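Local coordinates for protein 4-hydroxythreonine-4-phosphate dehydrogenase (Legionella pneumophila subsp. pneumophila, PDB 6XMY) that probably catalyses the NAD(P)-dependent oxidation of 4-(phosphooxy)-L-threonine in pyridoxine 5'-phosphate biosynthesis, using one divalent metal ion per subunit, at residues A[82-85]-A[91-94]; A[94-99]-A[131-136]; A[172-177]-A[208-213]; A[233-236]-A[241-244]. One frame throughout, in Å; residues are numbered along the deposited sequence.

Contact 1: residues A[82-85]-A[91-94]; sequences CAAP and LNPQ
A83 and Q94 bring their CA atoms to 6.4 Å, the nearest backbone approach between residues 82-85, an irregular loop, and 91-94, which runs into a 3-10 turn at 93-94. The methyl groups of A83 and A84 both point toward the opposite segment but meet different partners. CB of A83 lies 3.4 Å from the backbone O of Q94, a carbon-oxygen contact with the start of the 3-10 turn. CB of A84 sits against the amide end of N92, 3.6 Å from ND2. N92 is the polar centre. Its CG lies anti to the backbone N (chi1 -178°), and the two ends of the amide serve different tasks. OD1 takes the backbone N-H of Q94 at 2.9 Å; the donor stands well above the carbonyl plane and the N-H...O angle is 151°, so the bond is somewhat bent. ND2 donates a hydrogen bond to water 1 at 2.9 Å, and that water donates in turn to O of P85 at 2.8 Å. The direct contacts between the segments are thus van der Waals ones, while the polar connection is made through water, as suits a surface site. N95, the next residue, holds the 82-85 loop: ND2 donates to O of A84 and OD1 accepts weakly from N of A83. The bond from N of Q94 to OD1 of N92 defines an Asx turn, here placed in the loop that leads from strand 74-79 into helix 96-111.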
ATOM      1  N   CYS A  82       8.112  21.117  -6.319  1.00 11.43           N
ATOM      2  CA  CYS A  82       9.420  20.505  -6.121  1.00 12.30           C
ATOM      3  C   CYS A  82      10.443  21.582  -5.780  1.00 12.91           C
ATOM      4  O   CYS A  82      10.332  22.732  -6.209  1.00 14.62           O
ATOM      5  CB  CYS A  82       9.885  19.780  -7.391  1.00 12.77           C
ATOM      6  SG  CYS A  82       8.928  18.328  -7.811  1.00 13.41           S
ATOM      7  N   ALA A  83      11.444  21.210  -4.979  1.00 13.16           N
ATOM      8  CA  ALA A  83      12.526  22.145  -4.685  1.00 15.43           C
ATOM      9  C   ALA A  83      13.390  22.411  -5.912  1.00 16.08           C
ATOM     10  O   ALA A  83      13.926  23.519  -6.066  1.00 17.27           O
ATOM     11  CB  ALA A  83      13.391  21.628  -3.539  1.00 16.38           C
ATOM     12  N   ALA A  84      13.530  21.423  -6.791  1.00 13.80           N
ATOM     13  CA  ALA A  84      14.322  21.561  -8.001  1.00 15.02           C
ATOM     14  C   ALA A  84      13.579  20.913  -9.156  1.00 13.17           C
ATOM     15  O   ALA A  84      12.875  19.912  -8.966  1.00 14.57           O
ATOM     16  CB  ALA A  84      15.705  20.908  -7.858  1.00 18.11           C
ATOM     17  N   PRO A  85      13.715  21.461 -10.362  1.00 13.64           N
ATOM     18  CA  PRO A  85      13.102  20.830 -11.533  1.00 13.70           C
ATOM     19  C   PRO A  85      13.578  19.398 -11.686  1.00 11.82           C
ATOM     20  O   PRO A  85      14.723  19.059 -11.369  1.00 13.41           O
ATOM     21  CB  PRO A  85      13.580  21.707 -12.697  1.00 17.62           C
ATOM     22  CG  PRO A  85      13.780  23.036 -12.075  1.00 18.07           C
ATOM     23  CD  PRO A  85      14.307  22.767 -10.689  1.00 16.07           C
ATOM     24  N   LEU A  91      17.206  10.512  -9.694  1.00 10.33           N
ATOM     25  CA  LEU A  91      16.894  10.832  -8.307  1.00 10.66           C
ATOM     26  C   LEU A  91      17.614  12.104  -7.892  1.00 10.86           C
ATOM     27  O   LEU A  91      18.760  12.347  -8.272  1.00 13.31           O
ATOM     28  CB  LEU A  91      17.349   9.698  -7.392  1.00 12.18           C
ATOM     29  CG  LEU A  91      16.542   8.407  -7.449  1.00 11.39           C
ATOM     30  CD1 LEU A  91      17.233   7.334  -6.621  1.00 12.71           C
ATOM     31  CD2 LEU A  91      15.119   8.634  -6.951  1.00 12.61           C
ATOM     32  N   ASN A  92      16.944  12.906  -7.089  1.00 11.64           N
ATOM     33  CA  ASN A  92      17.535  14.123  -6.565  1.00 10.53           C
ATOM     34  C   ASN A  92      17.176  14.210  -5.088  1.00 10.97           C
ATOM     35  O   ASN A  92      15.997  14.370  -4.739  1.00 11.27           O
ATOM     36  CB  ASN A  92      17.012  15.331  -7.346  1.00 11.35           C
ATOM     37  CG  ASN A  92      17.619  16.643  -6.883  1.00 13.29           C
ATOM     38  OD1 ASN A  92      18.331  16.691  -5.880  1.00 14.71           O
ATOM     39  ND2 ASN A  92      17.323  17.723  -7.609  1.00 12.90           N
ATOM     40  N   PRO A  93      18.154  14.097  -4.191  1.00 12.46           N
ATOM     41  CA  PRO A  93      17.839  14.189  -2.758  0.55 13.58           C
ATOM     42  C   PRO A  93      17.225  15.517  -2.364  1.00 12.46           C
ATOM     43  O   PRO A  93      16.531  15.585  -1.340  1.00 12.59           O
ATOM     44  CB  PRO A  93      19.198  13.963  -2.082  0.55 15.42           C
ATOM     45  CG  PRO A  93      19.989  13.178  -3.088  0.55 15.04           C
ATOM     46  CD  PRO A  93      19.559  13.721  -4.426  0.55 15.07           C
ATOM     47  N   GLN A  94      17.439  16.575  -3.153  1.00 11.73           N
ATOM     48  CA  GLN A  94      16.826  17.854  -2.829  0.53 12.42           C
ATOM     49  C   GLN A  94      15.311  17.826  -2.946  1.00 11.66           C
ATOM     50  O   GLN A  94      14.652  18.716  -2.404  1.00 13.47           O
ATOM     51  CB  GLN A  94      17.391  18.956  -3.716  0.53 13.08           C
ATOM     52  CG  GLN A  94      18.812  19.320  -3.385  0.53 16.86           C
ATOM     53  CD  GLN A  94      19.273  20.519  -4.164  0.53 18.02           C
ATOM     54  OE1 GLN A  94      18.507  21.456  -4.382  0.53 18.60           O
ATOM     55  NE2 GLN A  94      20.522  20.492  -4.610  0.53 19.54           N
TER
HETATM   56  O   HOH W   1      16.597  17.248 -10.372  1.00 14.85           O

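Contact 2: residues A[94-99]-A[131-136]; sequences QNAAYV and AGITFT
A96 and A131 press their methyl groups together with CB atoms 3.5 Å apart, closer than usual van der Waals contact, and this pair forms the tight part of the contact. Both CB atoms point toward the opposite segment, and the small side chains let the backbones approach to 6.4 Å between CA atoms. I133 packs less closely. Its CD1 rests 4.1 Å from CB of A96 and equally far from N of A97, touching the first turn of helix 96-111 with the tip of its longer branch. CG1 is anti to the carbonyl carbon (chi1 -56°) and CD1 extends beyond it (chi2 167°), which carries the terminal methyl across to the helix. A97 belongs to the exposed margin, where its CB is 4.8 Å from CD1 of I133, whereas A96 is buried. I133 also touches M100 of helix 96-111 and I128 of helix 125-130. F135 continues that packing onto M100, L103 and I128. Between A131 and I133 the chain turns at G132, whose positive phi (98°) and two bonds back into the last helical turn make a Schellman motif, closing helix 125-130 beside the N-terminal turn of helix 96-111.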
ATOM      1  N   GLN A  94      17.439  16.575  -3.153  1.00 11.73           N
ATOM      2  CA  GLN A  94      16.826  17.854  -2.829  0.53 12.42           C
ATOM      3  C   GLN A  94      15.311  17.826  -2.946  1.00 11.66           C
ATOM      4  O   GLN A  94      14.652  18.716  -2.404  1.00 13.47           O
ATOM      5  CB  GLN A  94      17.391  18.956  -3.716  0.53 13.08           C
ATOM      6  CG  GLN A  94      18.812  19.320  -3.385  0.53 16.86           C
ATOM      7  CD  GLN A  94      19.273  20.519  -4.164  0.53 18.02           C
ATOM      8  OE1 GLN A  94      18.507  21.456  -4.382  0.53 18.60           O
ATOM      9  NE2 GLN A  94      20.522  20.492  -4.610  0.53 19.54           N
ATOM     10  N   ASN A  95      14.747  16.839  -3.645  1.00 11.31           N
ATOM     11  CA  ASN A  95      13.303  16.699  -3.776  1.00 10.04           C
ATOM     12  C   ASN A  95      12.714  15.677  -2.813  1.00 10.09           C
ATOM     13  O   ASN A  95      11.526  15.352  -2.923  1.00 11.70           O
ATOM     14  CB  ASN A  95      12.913  16.392  -5.225  1.00 10.34           C
ATOM     15  CG  ASN A  95      12.985  17.619  -6.112  1.00 11.07           C
ATOM     16  OD1 ASN A  95      12.793  18.747  -5.639  1.00 13.36           O
ATOM     17  ND2 ASN A  95      13.235  17.421  -7.402  1.00 11.17           N
ATOM     18  N   ALA A  96      13.509  15.178  -1.862  1.00 10.56           N
ATOM     19  CA  ALA A  96      12.970  14.252  -0.869  1.00 11.83           C
ATOM     20  C   ALA A  96      11.961  14.943   0.039  1.00 10.13           C
ATOM     21  O   ALA A  96      10.920  14.366   0.370  1.00 11.36           O
ATOM     22  CB  ALA A  96      14.098  13.652  -0.040  1.00 11.64           C
ATOM     23  N   ALA A  97      12.256  16.177   0.464  1.00 10.67           N
ATOM     24  CA  ALA A  97      11.311  16.896   1.312  1.00 11.81           C
ATOM     25  C   ALA A  97       9.980  17.121   0.602  1.00 12.19           C
ATOM     26  O   ALA A  97       8.915  17.081   1.236  1.00 12.07           O
ATOM     27  CB  ALA A  97      11.925  18.217   1.775  1.00 13.92           C
ATOM     28  N   TYR A  98      10.020  17.337  -0.711  1.00 11.31           N
ATOM     29  CA  TYR A  98       8.799  17.448  -1.496  1.00 10.02           C
ATOM     30  C   TYR A  98       7.968  16.178  -1.397  1.00  7.95           C
ATOM     31  O   TYR A  98       6.746  16.234  -1.179  1.00  9.00           O
ATOM     32  CB  TYR A  98       9.175  17.749  -2.946  1.00 10.00           C
ATOM     33  CG  TYR A  98       8.166  17.346  -3.994  1.00  8.88           C
ATOM     34  CD1 TYR A  98       7.104  18.177  -4.328  1.00  8.97           C
ATOM     35  CD2 TYR A  98       8.283  16.134  -4.659  1.00  8.36           C
ATOM     36  CE1 TYR A  98       6.192  17.810  -5.304  1.00  8.26           C
ATOM     37  CE2 TYR A  98       7.378  15.763  -5.636  1.00  9.19           C
ATOM     38  CZ  TYR A  98       6.335  16.607  -5.957  1.00  8.59           C
ATOM     39  OH  TYR A  98       5.432  16.247  -6.931  1.00  9.75           O
ATOM     40  N   VAL A  99       8.611  15.011  -1.546  1.00 10.26           N
ATOM     41  CA  VAL A  99       7.892  13.744  -1.433  1.00  9.57           C
ATOM     42  C   VAL A  99       7.250  13.621  -0.060  1.00  9.90           C
ATOM     43  O   VAL A  99       6.076  13.244   0.069  1.00 10.73           O
ATOM     44  CB  VAL A  99       8.823  12.555  -1.741  1.00 10.19           C
ATOM     45  CG1 VAL A  99       8.111  11.247  -1.429  1.00 11.73           C
ATOM     46  CG2 VAL A  99       9.280  12.594  -3.205  1.00 10.09           C
ATOM     47  N   ALA A 131      18.710  11.923   1.789  1.00 12.79           N
ATOM     48  CA  ALA A 131      18.519  13.329   2.108  1.00 13.84           C
ATOM     49  C   ALA A 131      18.523  13.600   3.602  1.00 13.87           C
ATOM     50  O   ALA A 131      18.420  14.764   3.998  1.00 20.39           O
ATOM     51  CB  ALA A 131      17.209  13.828   1.507  1.00 15.14           C
ATOM     52  N   GLY A 132      18.647  12.568   4.432  1.00 13.25           N
ATOM     53  CA  GLY A 132      18.684  12.733   5.869  1.00 14.28           C
ATOM     54  C   GLY A 132      17.369  12.491   6.574  1.00 15.47           C
ATOM     55  O   GLY A 132      17.269  12.769   7.775  1.00 18.49           O
ATOM     56  N   ILE A 133      16.365  11.973   5.876  1.00 13.01           N
ATOM     57  CA  ILE A 133      15.038  11.756   6.433  1.00 12.94           C
ATOM     58  C   ILE A 133      14.909  10.260   6.687  1.00 13.24           C
ATOM     59  O   ILE A 133      14.878   9.463   5.742  1.00 14.38           O
ATOM     60  CB  ILE A 133      13.953  12.234   5.458  1.00 12.60           C
ATOM     61  CG1 ILE A 133      14.157  13.707   5.094  1.00 14.14           C
ATOM     62  CG2 ILE A 133      12.568  12.010   6.052  1.00 13.60           C
ATOM     63  CD1 ILE A 133      13.318  14.165   3.902  1.00 14.09           C
ATOM     64  N   THR A 134      14.844   9.862   7.953  1.00 16.43           N
ATOM     65  CA  THR A 134      14.690   8.444   8.263  1.00 16.82           C
ATOM     66  C   THR A 134      13.296   7.981   7.846  1.00 16.92           C
ATOM     67  O   THR A 134      12.290   8.561   8.264  1.00 19.44           O
ATOM     68  CB  THR A 134      14.960   8.189   9.745  1.00 21.18           C
ATOM     69  OG1 THR A 134      16.347   8.438  10.016  1.00 22.43           O
ATOM     70  CG2 THR A 134      14.659   6.739  10.097  1.00 19.51           C
ATOM     71  N   PHE A 135      13.234   6.947   7.009  1.00 13.84           N
ATOM     72  CA  PHE A 135      11.974   6.562   6.378  1.00 14.68           C
ATOM     73  C   PHE A 135      12.050   5.090   6.015  1.00 14.09           C
ATOM     74  O   PHE A 135      12.932   4.684   5.256  1.00 16.16           O
ATOM     75  CB  PHE A 135      11.761   7.410   5.125  1.00 14.19           C
ATOM     76  CG  PHE A 135      10.486   7.111   4.372  1.00 12.97           C
ATOM     77  CD1 PHE A 135       9.265   7.621   4.803  1.00 11.76           C
ATOM     78  CD2 PHE A 135      10.510   6.340   3.218  1.00 12.62           C
ATOM     79  CE1 PHE A 135       8.100   7.364   4.094  1.00 13.78           C
ATOM     80  CE2 PHE A 135       9.353   6.079   2.507  1.00 12.71           C
ATOM     81  CZ  PHE A 135       8.140   6.593   2.947  1.00 12.81           C
ATOM     82  N   THR A 136      11.136   4.293   6.558  1.00 13.75           N
ATOM     83  CA  THR A 136      11.096   2.890   6.180  0.60 14.22           C
ATOM     84  C   THR A 136       9.989   2.563   5.193  1.00 13.77           C
ATOM     85  O   THR A 136      10.117   1.567   4.475  1.00 16.64           O
ATOM     86  CB  THR A 136      10.975   1.978   7.401  0.60 15.40           C
ATOM     87  OG1 THR A 136       9.828   2.364   8.162  0.60 12.46           O
ATOM     88  CG2 THR A 136      12.230   2.067   8.254  0.60 15.38           C
TER

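Contact 3: residues A[172-177]-A[208-213]; sequences RMVPDA and AGLNPH
V174 and P175 meet L210 where the short, weakly bonded helix 174-177 packs on the loop that leads from strand 204-208 to helix 223-237 of a beta-alpha-beta unit. The buried contact is wholly apolar, and L210 supplies both of its methyls to it. With CG anti to the backbone N (chi1 175°) and chi2 at 66°, its isobutyl group reaches toward the helix and its two branches diverge. CD1 goes to V174, which answers with CG1, the branch anti to its own backbone N (chi1 166°). The two side chains pass alongside one another, running in opposing senses. CD2 of L210 rests against CB and CA of P175, at 4.1 and 4.2 Å. The L210 side chain also touches E223 and I228 of helix 223-237, while V174 touches Y267, the neighbour in sequence of the zinc ligand H268. The zinc ion itself lies about 12 Å from the V174 side chain. E224 holds the loop backbone, accepting from N of N211 and weakly from N of L210. The closest approach between the two segments is CG1 of V174 to CD1 of L210, 3.9 Å.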
ATOM      1  N   ARG A 172      18.078  -9.917   9.243  1.00  9.68           N
ATOM      2  CA  ARG A 172      18.681 -10.170  10.552  1.00 11.38           C
ATOM      3  C   ARG A 172      17.743  -9.802  11.697  1.00 11.55           C
ATOM      4  O   ARG A 172      17.803 -10.415  12.769  1.00 12.00           O
ATOM      5  CB  ARG A 172      19.974  -9.360  10.714  1.00 11.73           C
ATOM      6  CG  ARG A 172      21.187  -9.884   9.971  0.76 13.40           C
ATOM      7  CD  ARG A 172      22.493  -9.155  10.321  0.98 14.67           C
ATOM      8  NE  ARG A 172      23.651  -9.798   9.688  0.69 14.93           N
ATOM      9  CZ  ARG A 172      24.340 -10.786  10.249  0.76 19.50           C
ATOM     10  NH1 ARG A 172      23.990 -11.231  11.451  0.90 19.27           N
ATOM     11  NH2 ARG A 172      25.375 -11.324   9.615  0.67 22.10           N
ATOM     12  N   MET A 173      16.893  -8.790  11.508  1.00  9.84           N
ATOM     13  CA  MET A 173      16.051  -8.276  12.587  1.00 12.10           C
ATOM     14  C   MET A 173      14.686  -8.942  12.663  1.00 10.32           C
ATOM     15  O   MET A 173      13.944  -8.699  13.627  1.00 12.49           O
ATOM     16  CB  MET A 173      15.868  -6.765  12.421  1.00 13.57           C
ATOM     17  CG  MET A 173      17.169  -5.974  12.558  1.00 16.76           C
ATOM     18  SD  MET A 173      16.944  -4.201  12.396  1.00 22.14           S
ATOM     19  CE  MET A 173      15.916  -3.860  13.821  1.00 27.28           C
ATOM     20  N   VAL A 174      14.334  -9.762  11.681  1.00 10.53           N
ATOM     21  CA  VAL A 174      12.992 -10.346  11.653  1.00 10.12           C
ATOM     22  C   VAL A 174      12.694 -11.203  12.877  1.00 10.78           C
ATOM     23  O   VAL A 174      11.661 -10.970  13.529  1.00 10.84           O
ATOM     24  CB  VAL A 174      12.738 -11.041  10.304  1.00  9.75           C
ATOM     25  CG1 VAL A 174      11.507 -11.948  10.378  1.00 10.11           C
ATOM     26  CG2 VAL A 174      12.574 -10.000   9.204  1.00 11.44           C
ATOM     27  N   PRO A 175      13.508 -12.198  13.237  1.00  9.92           N
ATOM     28  CA  PRO A 175      13.116 -13.053  14.368  1.00 12.27           C
ATOM     29  C   PRO A 175      12.906 -12.300  15.671  1.00 11.08           C
ATOM     30  O   PRO A 175      11.913 -12.550  16.365  1.00 12.54           O
ATOM     31  CB  PRO A 175      14.256 -14.071  14.436  1.00 13.10           C
ATOM     32  CG  PRO A 175      14.742 -14.148  13.000  1.00 12.26           C
ATOM     33  CD  PRO A 175      14.716 -12.718  12.565  1.00 11.23           C
ATOM     34  N   ASP A 176      13.797 -11.371  16.019  1.00 12.57           N
ATOM     35  CA  ASP A 176      13.616 -10.621  17.254  1.00 15.90           C
ATOM     36  C   ASP A 176      12.428  -9.676  17.191  1.00 14.33           C
ATOM     37  O   ASP A 176      11.896  -9.310  18.244  1.00 18.17           O
ATOM     38  CB  ASP A 176      14.888  -9.848  17.597  1.00 16.73           C
ATOM     39  CG  ASP A 176      16.013 -10.755  18.047  1.00 20.90           C
ATOM     40  OD1 ASP A 176      15.719 -11.808  18.652  1.00 23.05           O
ATOM     41  OD2 ASP A 176      17.190 -10.416  17.807  1.00 22.99           O
ATOM     42  N   ALA A 177      11.996  -9.277  15.995  1.00 12.14           N
ATOM     43  CA  ALA A 177      10.856  -8.377  15.896  1.00 12.79           C
ATOM     44  C   ALA A 177       9.530  -9.079  16.127  1.00 15.18           C
ATOM     45  O   ALA A 177       8.532  -8.404  16.405  1.00 18.70           O
ATOM     46  CB  ALA A 177      10.827  -7.699  14.529  1.00 12.96           C
ATOM     47  N   ALA A 208       1.695 -18.438   8.181  1.00  8.72           N
ATOM     48  CA  ALA A 208       2.973 -19.104   7.952  1.00  7.48           C
ATOM     49  C   ALA A 208       3.773 -19.201   9.246  1.00  8.50           C
ATOM     50  O   ALA A 208       3.668 -18.355  10.140  1.00 10.64           O
ATOM     51  CB  ALA A 208       3.808 -18.315   6.939  1.00  8.97           C
ATOM     52  N   GLY A 209       4.596 -20.243   9.337  1.00  9.22           N
ATOM     53  CA  GLY A 209       5.655 -20.241  10.316  1.00  9.76           C
ATOM     54  C   GLY A 209       6.739 -19.239   9.946  1.00 10.90           C
ATOM     55  O   GLY A 209       6.725 -18.615   8.881  1.00 11.58           O
ATOM     56  N   LEU A 210       7.691 -19.068  10.867  1.00 10.55           N
ATOM     57  CA  LEU A 210       8.852 -18.217  10.611  1.00  9.46           C
ATOM     58  C   LEU A 210       9.948 -18.963   9.866  1.00  9.85           C
ATOM     59  O   LEU A 210      10.610 -18.393   8.988  1.00 10.22           O
ATOM     60  CB  LEU A 210       9.402 -17.684  11.931  1.00  9.53           C
ATOM     61  CG  LEU A 210      10.697 -16.884  11.817  1.00  9.53           C
ATOM     62  CD1 LEU A 210      10.438 -15.590  11.056  1.00 11.73           C
ATOM     63  CD2 LEU A 210      11.263 -16.613  13.187  1.00 12.32           C
ATOM     64  N   ASN A 211      10.153 -20.234  10.218  1.00  8.67           N
ATOM     65  CA  ASN A 211      11.244 -21.066   9.742  1.00  9.79           C
ATOM     66  C   ASN A 211      10.787 -21.990   8.621  1.00 10.12           C
ATOM     67  O   ASN A 211       9.591 -22.251   8.465  1.00 10.18           O
ATOM     68  CB  ASN A 211      11.749 -21.892  10.922  1.00 10.17           C
ATOM     69  CG  ASN A 211      12.341 -21.016  11.999  1.00  9.93           C
ATOM     70  OD1 ASN A 211      13.298 -20.294  11.740  1.00 10.76           O
ATOM     71  ND2 ASN A 211      11.738 -21.017  13.191  1.00  9.62           N
ATOM     72  N   PRO A 212      11.721 -22.507   7.812  1.00 10.89           N
ATOM     73  CA  PRO A 212      11.332 -23.487   6.787  1.00 10.92           C
ATOM     74  C   PRO A 212      10.581 -24.657   7.408  1.00 10.50           C
ATOM     75  O   PRO A 212      10.889 -25.100   8.514  1.00 11.23           O
ATOM     76  CB  PRO A 212      12.668 -23.939   6.185  1.00 12.51           C
ATOM     77  CG  PRO A 212      13.644 -22.859   6.522  1.00 11.69           C
ATOM     78  CD  PRO A 212      13.172 -22.233   7.803  1.00 11.13           C
ATOM     79  N   HIS A 213       9.573 -25.147   6.683  1.00  9.90           N
ATOM     80  CA  HIS A 213       8.718 -26.234   7.161  1.00 10.87           C
ATOM     81  C   HIS A 213       8.182 -25.965   8.561  1.00 12.71           C
ATOM     82  O   HIS A 213       8.030 -26.872   9.383  1.00 12.05           O
ATOM     83  CB  HIS A 213       9.418 -27.579   7.022  1.00 13.92           C
ATOM     84  CG  HIS A 213       9.735 -27.885   5.600  1.00 15.17           C
ATOM     85  ND1 HIS A 213       8.755 -28.225   4.693  1.00 15.99           N
ATOM     86  CD2 HIS A 213      10.889 -27.806   4.900  1.00 16.99           C
ATOM     87  CE1 HIS A 213       9.299 -28.388   3.503  1.00 17.74           C
ATOM     88  NE2 HIS A 213      10.593 -28.145   3.604  1.00 19.34           N
TER

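Contact 4: residues A[233-236]-A[241-244]; sequences NTLK and DVLG
K236 and L235 of helix 223-237 lie against V242 of strand 241-246, with the backbones nearest at K236 and D241, whose CA atoms are 5.9 Å apart. Apolar packing centres on CG2 of V242. CG1 lies anti to the carbonyl carbon (chi1 -74°), which leaves CG2 between the backbone N and the carbonyl carbon and turned to the helix, 3.7 Å from CG of K236 and 4.1 Å from CB of L235. The lysine thus contributes the aliphatic part of its chain, which crosses the valine obliquely. L235 and V242 are buried and both also touch I187 of helix 180-197; the V242 side chain also touches I205 and V207 of strand 204-208. Along the backbone, CE of K236 approaches O of V242 to 3.3 Å, a carbon-oxygen contact made as the lysine runs beside the strand. Polar linkage is through water. The lysine chain stays extended beyond CG, which carries NZ to water 2; NZ donates to it at 2.8 Å, and the same water accepts from N of G244 at 3.1 Å. The ammonium group is therefore tied to the strand through water. Strand 241-246 pairs with strand 204-208, through D241 and L243 with I205, and this contact joins the helix to the second strand of the beta-alpha-beta unit 204-208, 223-237, 241-246.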
ATOM      1  N   ASN A 233      -2.999 -19.800  19.405  1.00 11.33           N
ATOM      2  CA  ASN A 233      -3.923 -20.317  20.412  1.00 13.29           C
ATOM      3  C   ASN A 233      -4.712 -19.191  21.069  1.00 12.98           C
ATOM      4  O   ASN A 233      -5.925 -19.314  21.287  1.00 14.89           O
ATOM      5  CB  ASN A 233      -3.159 -21.101  21.476  1.00 16.19           C
ATOM      6  CG  ASN A 233      -2.652 -22.430  20.968  1.00 17.64           C
ATOM      7  OD1 ASN A 233      -3.121 -22.937  19.949  1.00 18.71           O
ATOM      8  ND2 ASN A 233      -1.699 -23.013  21.686  1.00 19.82           N
ATOM      9  N   THR A 234      -4.037 -18.082  21.394  1.00 14.06           N
ATOM     10  CA  THR A 234      -4.729 -16.935  21.976  1.00 13.25           C
ATOM     11  C   THR A 234      -5.778 -16.402  21.014  1.00 13.48           C
ATOM     12  O   THR A 234      -6.921 -16.135  21.407  1.00 14.18           O
ATOM     13  CB  THR A 234      -3.710 -15.850  22.326  1.00 15.55           C
ATOM     14  OG1 THR A 234      -2.833 -16.335  23.351  1.00 16.73           O
ATOM     15  CG2 THR A 234      -4.404 -14.583  22.814  1.00 15.40           C
ATOM     16  N   LEU A 235      -5.413 -16.261  19.739  1.00 13.10           N
ATOM     17  CA  LEU A 235      -6.358 -15.769  18.740  1.00 13.01           C
ATOM     18  C   LEU A 235      -7.553 -16.703  18.584  1.00 11.61           C
ATOM     19  O   LEU A 235      -8.698 -16.243  18.495  1.00 13.45           O
ATOM     20  CB  LEU A 235      -5.638 -15.575  17.408  1.00 12.57           C
ATOM     21  CG  LEU A 235      -4.700 -14.372  17.413  1.00 12.81           C
ATOM     22  CD1 LEU A 235      -3.662 -14.527  16.317  1.00 13.06           C
ATOM     23  CD2 LEU A 235      -5.468 -13.086  17.210  1.00 14.15           C
ATOM     24  N   LYS A 236      -7.309 -18.017  18.547  1.00 12.12           N
ATOM     25  CA  LYS A 236      -8.411 -18.974  18.483  1.00 13.98           C
ATOM     26  C   LYS A 236      -9.360 -18.805  19.660  1.00 14.23           C
ATOM     27  O   LYS A 236     -10.583 -18.871  19.494  1.00 14.98           O
ATOM     28  CB  LYS A 236      -7.864 -20.405  18.449  1.00 17.08           C
ATOM     29  CG  LYS A 236      -7.275 -20.818  17.115  1.00 16.91           C
ATOM     30  CD  LYS A 236      -6.566 -22.169  17.249  1.00 19.31           C
ATOM     31  CE  LYS A 236      -5.920 -22.617  15.946  1.00 21.83           C
ATOM     32  NZ  LYS A 236      -5.019 -23.795  16.146  1.00 22.87           N
ATOM     33  N   ASP A 241     -10.437 -17.247  13.524  1.00 12.38           N
ATOM     34  CA  ASP A 241     -10.274 -18.576  12.927  1.00 10.77           C
ATOM     35  C   ASP A 241      -8.956 -18.644  12.156  1.00 11.61           C
ATOM     36  O   ASP A 241      -8.908 -18.528  10.931  1.00 13.18           O
ATOM     37  CB  ASP A 241     -11.477 -18.874  12.040  1.00 11.63           C
ATOM     38  CG  ASP A 241     -11.592 -20.331  11.654  1.00 14.81           C
ATOM     39  OD1 ASP A 241     -10.756 -21.152  12.081  1.00 15.65           O
ATOM     40  OD2 ASP A 241     -12.545 -20.650  10.915  1.00 19.85           O
ATOM     41  N   VAL A 242      -7.864 -18.861  12.900  1.00 12.23           N
ATOM     42  CA  VAL A 242      -6.524 -18.999  12.334  1.00 11.70           C
ATOM     43  C   VAL A 242      -6.153 -20.471  12.207  1.00 12.18           C
ATOM     44  O   VAL A 242      -6.550 -21.321  13.011  1.00 15.36           O
ATOM     45  CB  VAL A 242      -5.451 -18.253  13.161  1.00 11.35           C
ATOM     46  CG1 VAL A 242      -5.553 -16.733  12.951  1.00 13.01           C
ATOM     47  CG2 VAL A 242      -5.553 -18.629  14.641  1.00 12.79           C
ATOM     48  N   LEU A 243      -5.342 -20.763  11.195  1.00 11.54           N
ATOM     49  CA  LEU A 243      -4.744 -22.073  10.994  1.00 11.29           C
ATOM     50  C   LEU A 243      -3.253 -21.868  10.791  1.00 10.62           C
ATOM     51  O   LEU A 243      -2.847 -21.067   9.946  1.00 13.14           O
ATOM     52  CB  LEU A 243      -5.333 -22.744   9.747  1.00 14.12           C
ATOM     53  CG  LEU A 243      -4.578 -23.981   9.261  1.00 18.64           C
ATOM     54  CD1 LEU A 243      -4.718 -25.128  10.249  1.00 21.95           C
ATOM     55  CD2 LEU A 243      -5.026 -24.399   7.867  1.00 20.61           C
ATOM     56  N   GLY A 244      -2.441 -22.604  11.537  1.00 10.17           N
ATOM     57  CA  GLY A 244      -1.010 -22.500  11.382  1.00 11.69           C
ATOM     58  C   GLY A 244      -0.292 -22.969  12.627  1.00 11.07           C
ATOM     59  O   GLY A 244      -0.915 -23.404  13.595  1.00 13.86           O
TER
HETATM   60  O   HOH W   2      -3.944 -24.311  13.602  1.00 22.50           O

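How the contacts relate
The four contacts follow one another along the chain and fall into two pairs. Contacts 1 and 2 share Q94, touch each other, have centres about 10 Å apart and lie around the start of helix 96-111. Contacts 3 and 4, centres about 18 Å apart and not touching, belong to the neighbourhood of strand 204-208, helix 223-237 and strand 241-246. Contacts 1 and 4 are farthest apart, at about 48 Å between centres and on opposite sides of the chain's centre. The bound NAD lies about 12 Å from the A96 side chain, whereas the V174 side chain of contact 3 is about 7 Å from that of H268. This separation is consistent with the PdxA fold, whose two domains flank the active site.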